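CLIP-associating protein (Drosophila melanogaster, PDB 4G3A) tracks microtubule plus ends and stabilises dynamic microtubules in mitotic spindle formation and kinetochore attachment, this chain being its N-terminal TOG-like domain. Local coordinates at residues A[33-38]-A[70-75]; A[40-45]-A[78-83]. All blocks are in the same frame, centred on the assembly; numbering follows the deposited sequence.

Contact 1: A[33-38]-A[70-75]; sequences TFLSDD and LEAFSE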
loop_
_atom_site.group_PDB
_atom_site.type_symbol
_atom_site.label_atom_id
_atom_site.label_comp_id
_atom_site.label_asym_id
_atom_site.label_seq_id
_atom_site.Cartn_x
_atom_site.Cartn_y
_atom_site.Cartn_z
ATOM N N THR A 33 -13.713 -14.146 -7.216
ATOM C CA THR A 33 -14.601 -14.125 -8.372
ATOM C C THR A 33 -15.992 -13.639 -7.984
ATOM O O THR A 33 -16.580 -12.798 -8.663
ATOM C CB THR A 33 -14.721 -15.512 -9.009
ATOM O OG1 THR A 33 -13.457 -15.887 -9.571
ATOM C CG2 THR A 33 -15.779 -15.507 -10.104
ATOM N N PHE A 34 -16.506 -14.171 -6.885
ATOM C CA PHE A 34 -17.838 -13.824 -6.407
ATOM C C PHE A 34 -17.952 -12.330 -6.127
ATOM O O PHE A 34 -18.856 -11.665 -6.627
ATOM C CB PHE A 34 -18.162 -14.620 -5.138
ATOM C CG PHE A 34 -19.514 -14.316 -4.560
ATOM C CD1 PHE A 34 -20.617 -15.086 -4.904
ATOM C CD2 PHE A 34 -19.685 -13.264 -3.671
ATOM C CE1 PHE A 34 -21.870 -14.812 -4.373
ATOM C CE2 PHE A 34 -20.933 -12.982 -3.136
ATOM C CZ PHE A 34 -22.026 -13.762 -3.484
ATOM N N LEU A 35 -17.029 -11.810 -5.319
ATOM C CA LEU A 35 -17.043 -10.402 -4.932
ATOM C C LEU A 35 -16.781 -9.470 -6.112
ATOM O O LEU A 35 -17.181 -8.303 -6.091
ATOM C CB LEU A 35 -15.998 -10.143 -3.839
ATOM C CG LEU A 35 -16.237 -10.840 -2.498
ATOM C CD1 LEU A 35 -15.094 -10.546 -1.552
ATOM C CD2 LEU A 35 -17.553 -10.406 -1.887
ATOM N N SER A 36 -16.093 -9.973 -7.134
ATOM C CA SER A 36 -15.743 -9.138 -8.282
ATOM C C SER A 36 -16.954 -8.824 -9.163
ATOM O O SER A 36 -17.016 -7.778 -9.809
ATOM C CB SER A 36 -14.646 -9.804 -9.109
ATOM O OG SER A 36 -13.453 -9.919 -8.351
ATOM N N ASP A 37 -17.917 -9.736 -9.176
ATOM C CA ASP A 37 -19.100 -9.591 -10.015
ATOM C C ASP A 37 -20.155 -8.739 -9.304
ATOM O O ASP A 37 -20.737 -9.164 -8.309
ATOM C CB ASP A 37 -19.657 -10.982 -10.335
ATOM C CG ASP A 37 -20.753 -10.954 -11.385
ATOM O OD1 ASP A 37 -21.288 -9.863 -11.664
ATOM O OD2 ASP A 37 -21.083 -12.032 -11.924
ATOM N N ASP A 38 -20.408 -7.535 -9.812
ATOM C CA ASP A 38 -21.367 -6.653 -9.144
ATOM C C ASP A 38 -22.824 -7.113 -9.288
ATOM O O ASP A 38 -23.738 -6.434 -8.819
ATOM C CB ASP A 38 -21.198 -5.183 -9.561
ATOM C CG ASP A 38 -21.806 -4.876 -10.916
ATOM O OD1 ASP A 38 -21.741 -5.737 -11.816
ATOM O OD2 ASP A 38 -22.340 -3.759 -11.082
ATOM N N LEU A 70 -5.919 -10.501 -0.049
ATOM C CA LEU A 70 -5.686 -9.093 -0.410
ATOM C C LEU A 70 -6.642 -8.662 -1.525
ATOM O O LEU A 70 -7.292 -7.624 -1.442
ATOM C CB LEU A 70 -4.242 -8.883 -0.869
ATOM C CG LEU A 70 -3.140 -9.008 0.184
ATOM C CD1 LEU A 70 -1.781 -9.115 -0.478
ATOM C CD2 LEU A 70 -3.180 -7.826 1.146
ATOM N N GLU A 71 -6.730 -9.480 -2.564
ATOM C CA GLU A 71 -7.696 -9.257 -3.629
ATOM C C GLU A 71 -9.128 -9.245 -3.091
ATOM O O GLU A 71 -9.963 -8.455 -3.539
ATOM C CB GLU A 71 -7.533 -10.326 -4.712
ATOM C CG GLU A 71 -6.205 -10.219 -5.468
ATOM C CD GLU A 71 -6.002 -11.334 -6.487
ATOM O OE1 GLU A 71 -4.927 -11.963 -6.465
ATOM O OE2 GLU A 71 -6.911 -11.586 -7.305
ATOM N N ALA A 72 -9.408 -10.108 -2.117
ATOM C CA ALA A 72 -10.741 -10.164 -1.532
ATOM C C ALA A 72 -11.012 -8.871 -0.791
ATOM O O ALA A 72 -12.104 -8.307 -0.892
ATOM C CB ALA A 72 -10.877 -11.353 -0.596
ATOM N N PHE A 73 -10.018 -8.404 -0.036
ATOM C CA PHE A 73 -10.169 -7.156 0.686
ATOM C C PHE A 73 -10.370 -6.017 -0.317
ATOM O O PHE A 73 -11.196 -5.137 -0.104
ATOM C CB PHE A 73 -8.969 -6.895 1.613
ATOM C CG PHE A 73 -9.046 -7.625 2.941
ATOM C CD1 PHE A 73 -10.160 -7.497 3.757
ATOM C CD2 PHE A 73 -7.989 -8.406 3.385
ATOM C CE1 PHE A 73 -10.237 -8.155 4.983
ATOM C CE2 PHE A 73 -8.057 -9.076 4.611
ATOM C CZ PHE A 73 -9.183 -8.949 5.409
ATOM N N SER A 74 -9.613 -6.022 -1.409
ATOM C CA SER A 74 -9.804 -4.988 -2.422
ATOM C C SER A 74 -11.261 -4.952 -2.900
ATOM O O SER A 74 -11.850 -3.875 -3.051
ATOM C CB SER A 74 -8.841 -5.184 -3.597
ATOM O OG SER A 74 -7.582 -4.582 -3.325
ATOM N N GLU A 75 -11.847 -6.127 -3.125
ATOM C CA GLU A 75 -13.236 -6.191 -3.591
ATOM C C GLU A 75 -14.232 -5.682 -2.545
ATOM O O GLU A 75 -15.169 -4.964 -2.881
ATOM C CB GLU A 75 -13.597 -7.607 -4.065
ATOM C CG GLU A 75 -12.800 -8.045 -5.282
ATOM C CD GLU A 75 -12.859 -7.031 -6.416
ATOM O OE1 GLU A 75 -13.959 -6.495 -6.697
ATOM O OE2 GLU A 75 -11.801 -6.761 -7.026
#
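The carboxylate of Glu75 turns one flat face to Ser36. The serine OG stands almost straight above the carboxylate carbon, 3.5 Å from Glu75 CD, and Ser36 CA lies over the same face, towards one oxygen, 3.6 Å from Glu75 OE1. A hydroxyl placed over the carbon is badly aimed for bonding to either oxygen; Ser36 OG is instead bonded to the Val32 carbonyl one turn back, while Glu75 OE2 forms a salt bridge with Lys78. The other flat group, the Phe34 ring, has Leu35 CD2 at its edge and in its plane, within the same helix. Below the polar layer, Leu35 and Glu75 run past each other in opposite directions, and their CB atoms come within 3.5 Å. Leu35 CD1 reaches on to the backbone of the facing helix, 3.8 Å from Ala72 O, with Ala72 CB at 4.4 Å. The bend at chi2 of Glu75 (-52°) folds its chain back over Ser36. Cut back to an alanine, this position is likely to leave Lys78 without its charged mate and Ser36 without the carboxylate that packs on it. The last turn of helix 21-36 thus packs beside helix 63-80 of HEAT repeat 1, the lateral helix stacking by which a TOG domain is built as a row of HEAT-like layers.

Contact 2: A[40-45]-A[78-83]; sequences NSIVCT and KRLGSD
At Ile42 the first torsion (51°) sets CG1 between the backbone N and the carbonyl carbon, and this spreads the two branches along the facing helix: CG2 lies against Arg79 near CD and NE, while CD1 passes the arginine's CB and CD and reaches Leu80. Arg79 is stretched straight from CG to NE, which carries its guanidinium past the isoleucine to the backbone of Asn40. The two chains slide by one another in opposite directions, with Ile42 CG2 3.3 Å from Arg79 CD and 3.6 Å from Arg79 NE, so the methyl lies against the aliphatic end of the arginine and approaches the guanidinium obliquely. At the far end Asn40 O accepts from both terminal nitrogens. The bond from Arg79 NH1 to Asn40 O is 3.0 Å long and bent (N-H...O 141°), with the donor tilted 30° from the carbonyl plane; that from Arg79 NH2 to the same Asn40 O is weak, at 3.2 Å. Arg79 NE meanwhile donates to the Leu35 carbonyl at the end of helix 21-36. An arginine on the end of helix 63-80 therefore grips the loop that joins helix 21-36 to helix 47-58, a surface contact at one rim of the HEAT-repeat solenoid. The loop has its own local restraint, an ST turn in which Ser41 OG accepts from Val43 N at 3.1 Å, just where the chain passes Ile42. Ile42 CD1 presses on Leu80 CD1 at 3.4 Å, tighter than ordinary carbon contact, and the first torsion of Leu80 is displaced from a staggered position.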
loop_
_atom_site.group_PDB
_atom_site.type_symbol
_atom_site.label_atom_id
_atom_site.label_comp_id
_atom_site.label_asym_id
_atom_site.label_seq_id
_atom_site.Cartn_x
_atom_site.Cartn_y
_atom_site.Cartn_z
ATOM N N ASN A 40 -23.444 -10.121 -8.113
ATOM C CA ASN A 40 -23.496 -10.892 -6.879
ATOM C C ASN A 40 -23.757 -9.983 -5.688
ATOM O O ASN A 40 -23.312 -8.835 -5.666
ATOM C CB ASN A 40 -22.205 -11.684 -6.676
ATOM C CG ASN A 40 -22.051 -12.812 -7.676
ATOM O OD1 ASN A 40 -23.029 -13.274 -8.266
ATOM N ND2 ASN A 40 -20.818 -13.269 -7.867
ATOM N N SER A 41 -24.476 -10.495 -4.696
ATOM C CA SER A 41 -24.806 -9.702 -3.512
ATOM C C SER A 41 -23.871 -10.021 -2.352
ATOM O O SER A 41 -23.436 -11.161 -2.205
ATOM C CB SER A 41 -26.253 -9.966 -3.091
ATOM O OG SER A 41 -26.533 -9.403 -1.824
ATOM N N ILE A 42 -23.556 -9.016 -1.535
ATOM C CA ILE A 42 -22.735 -9.242 -0.346
ATOM C C ILE A 42 -23.570 -9.279 0.926
ATOM O O ILE A 42 -23.056 -9.051 2.026
ATOM C CB ILE A 42 -21.590 -8.220 -0.172
ATOM C CG1 ILE A 42 -22.109 -6.792 -0.274
ATOM C CG2 ILE A 42 -20.491 -8.456 -1.193
ATOM C CD1 ILE A 42 -21.210 -5.767 0.329
ATOM N N VAL A 43 -24.862 -9.555 0.777
ATOM C CA VAL A 43 -25.685 -9.824 1.941
ATOM C C VAL A 43 -25.052 -10.991 2.687
ATOM O O VAL A 43 -24.613 -11.958 2.075
ATOM C CB VAL A 43 -27.127 -10.205 1.558
ATOM C CG1 VAL A 43 -27.886 -10.698 2.780
ATOM C CG2 VAL A 43 -27.845 -9.016 0.934
ATOM N N CYS A 44 -24.981 -10.883 4.006
ATOM C CA CYS A 44 -24.551 -11.992 4.844
ATOM C C CYS A 44 -25.029 -11.741 6.271
ATOM O O CYS A 44 -25.662 -10.723 6.551
ATOM C CB CYS A 44 -23.028 -12.184 4.797
ATOM S SG CYS A 44 -22.042 -10.804 5.441
ATOM N N THR A 45 -24.717 -12.666 7.171
ATOM C CA THR A 45 -25.124 -12.538 8.563
ATOM C C THR A 45 -24.402 -11.391 9.245
ATOM O O THR A 45 -25.032 -10.520 9.842
ATOM C CB THR A 45 -24.854 -13.829 9.347
ATOM O OG1 THR A 45 -25.779 -14.838 8.927
ATOM C CG2 THR A 45 -25.012 -13.588 10.841
ATOM N N LYS A 78 -13.979 -1.933 -2.515
ATOM C CA LYS A 78 -14.724 -1.379 -3.641
ATOM C C LYS A 78 -16.228 -1.365 -3.382
ATOM O O LYS A 78 -16.905 -0.391 -3.702
ATOM C CB LYS A 78 -14.419 -2.148 -4.922
ATOM C CG LYS A 78 -13.005 -1.974 -5.409
ATOM C CD LYS A 78 -12.742 -2.888 -6.574
ATOM C CE LYS A 78 -11.261 -3.097 -6.769
ATOM N NZ LYS A 78 -11.036 -4.046 -7.890
ATOM N N ARG A 79 -16.748 -2.437 -2.789
ATOM C CA ARG A 79 -18.180 -2.525 -2.499
ATOM C C ARG A 79 -18.585 -1.708 -1.281
ATOM O O ARG A 79 -19.683 -1.151 -1.242
ATOM C CB ARG A 79 -18.601 -3.973 -2.253
ATOM C CG ARG A 79 -18.512 -4.870 -3.451
ATOM C CD ARG A 79 -19.044 -6.224 -3.091
ATOM N NE ARG A 79 -19.108 -7.104 -4.249
ATOM C CZ ARG A 79 -20.228 -7.414 -4.891
ATOM N NH1 ARG A 79 -21.397 -6.921 -4.490
ATOM N NH2 ARG A 79 -20.175 -8.223 -5.937
ATOM N N LEU A 80 -17.709 -1.659 -0.279
ATOM C CA LEU A 80 -18.055 -1.061 1.011
ATOM C C LEU A 80 -17.720 0.420 1.110
ATOM O O LEU A 80 -18.350 1.156 1.871
ATOM C CB LEU A 80 -17.362 -1.806 2.148
ATOM C CG LEU A 80 -18.178 -2.883 2.855
ATOM C CD1 LEU A 80 -18.863 -3.774 1.845
ATOM C CD2 LEU A 80 -17.295 -3.690 3.788
ATOM N N GLY A 81 -16.720 0.856 0.360
ATOM C CA GLY A 81 -16.303 2.245 0.425
ATOM C C GLY A 81 -15.980 2.620 1.855
ATOM O O GLY A 81 -15.296 1.873 2.550
ATOM N N SER A 82 -16.490 3.763 2.307
ATOM C CA SER A 82 -16.141 4.270 3.633
ATOM C C SER A 82 -16.527 3.298 4.740
ATOM O O SER A 82 -15.957 3.331 5.829
ATOM C CB SER A 82 -16.748 5.664 3.884
ATOM O OG SER A 82 -18.165 5.626 3.947
ATOM N N ASP A 83 -17.499 2.432 4.467
ATOM C CA ASP A 83 -17.932 1.470 5.472
ATOM C C ASP A 83 -16.807 0.504 5.850
ATOM O O ASP A 83 -16.748 0.015 6.981
ATOM C CB ASP A 83 -19.194 0.725 5.014
ATOM C CG ASP A 83 -20.411 1.638 4.935
ATOM O OD1 ASP A 83 -20.499 2.594 5.737
ATOM O OD2 ASP A 83 -21.277 1.409 4.069
#

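How the contacts relate
Contacts 1 and 2 are successive levels of one interface, their centres 10 Å apart, and both draw on helix 63-80. Their segments alternate along the chain, so the end of helix 21-36 and the loop after it meet that helix in turn. Two hydrogen bonds join them: Arg79 NE of contact 2 bonds to Leu35 O of contact 1 at 2.9 Å, and Asn40 ND2 to Phe34 O at 2.8 Å. Arg79 thus serves both contacts, since its NE reaches back to the last turn of helix 21-36. Ile42 also touches Leu35, making the apolar packing continuous between the two contacts.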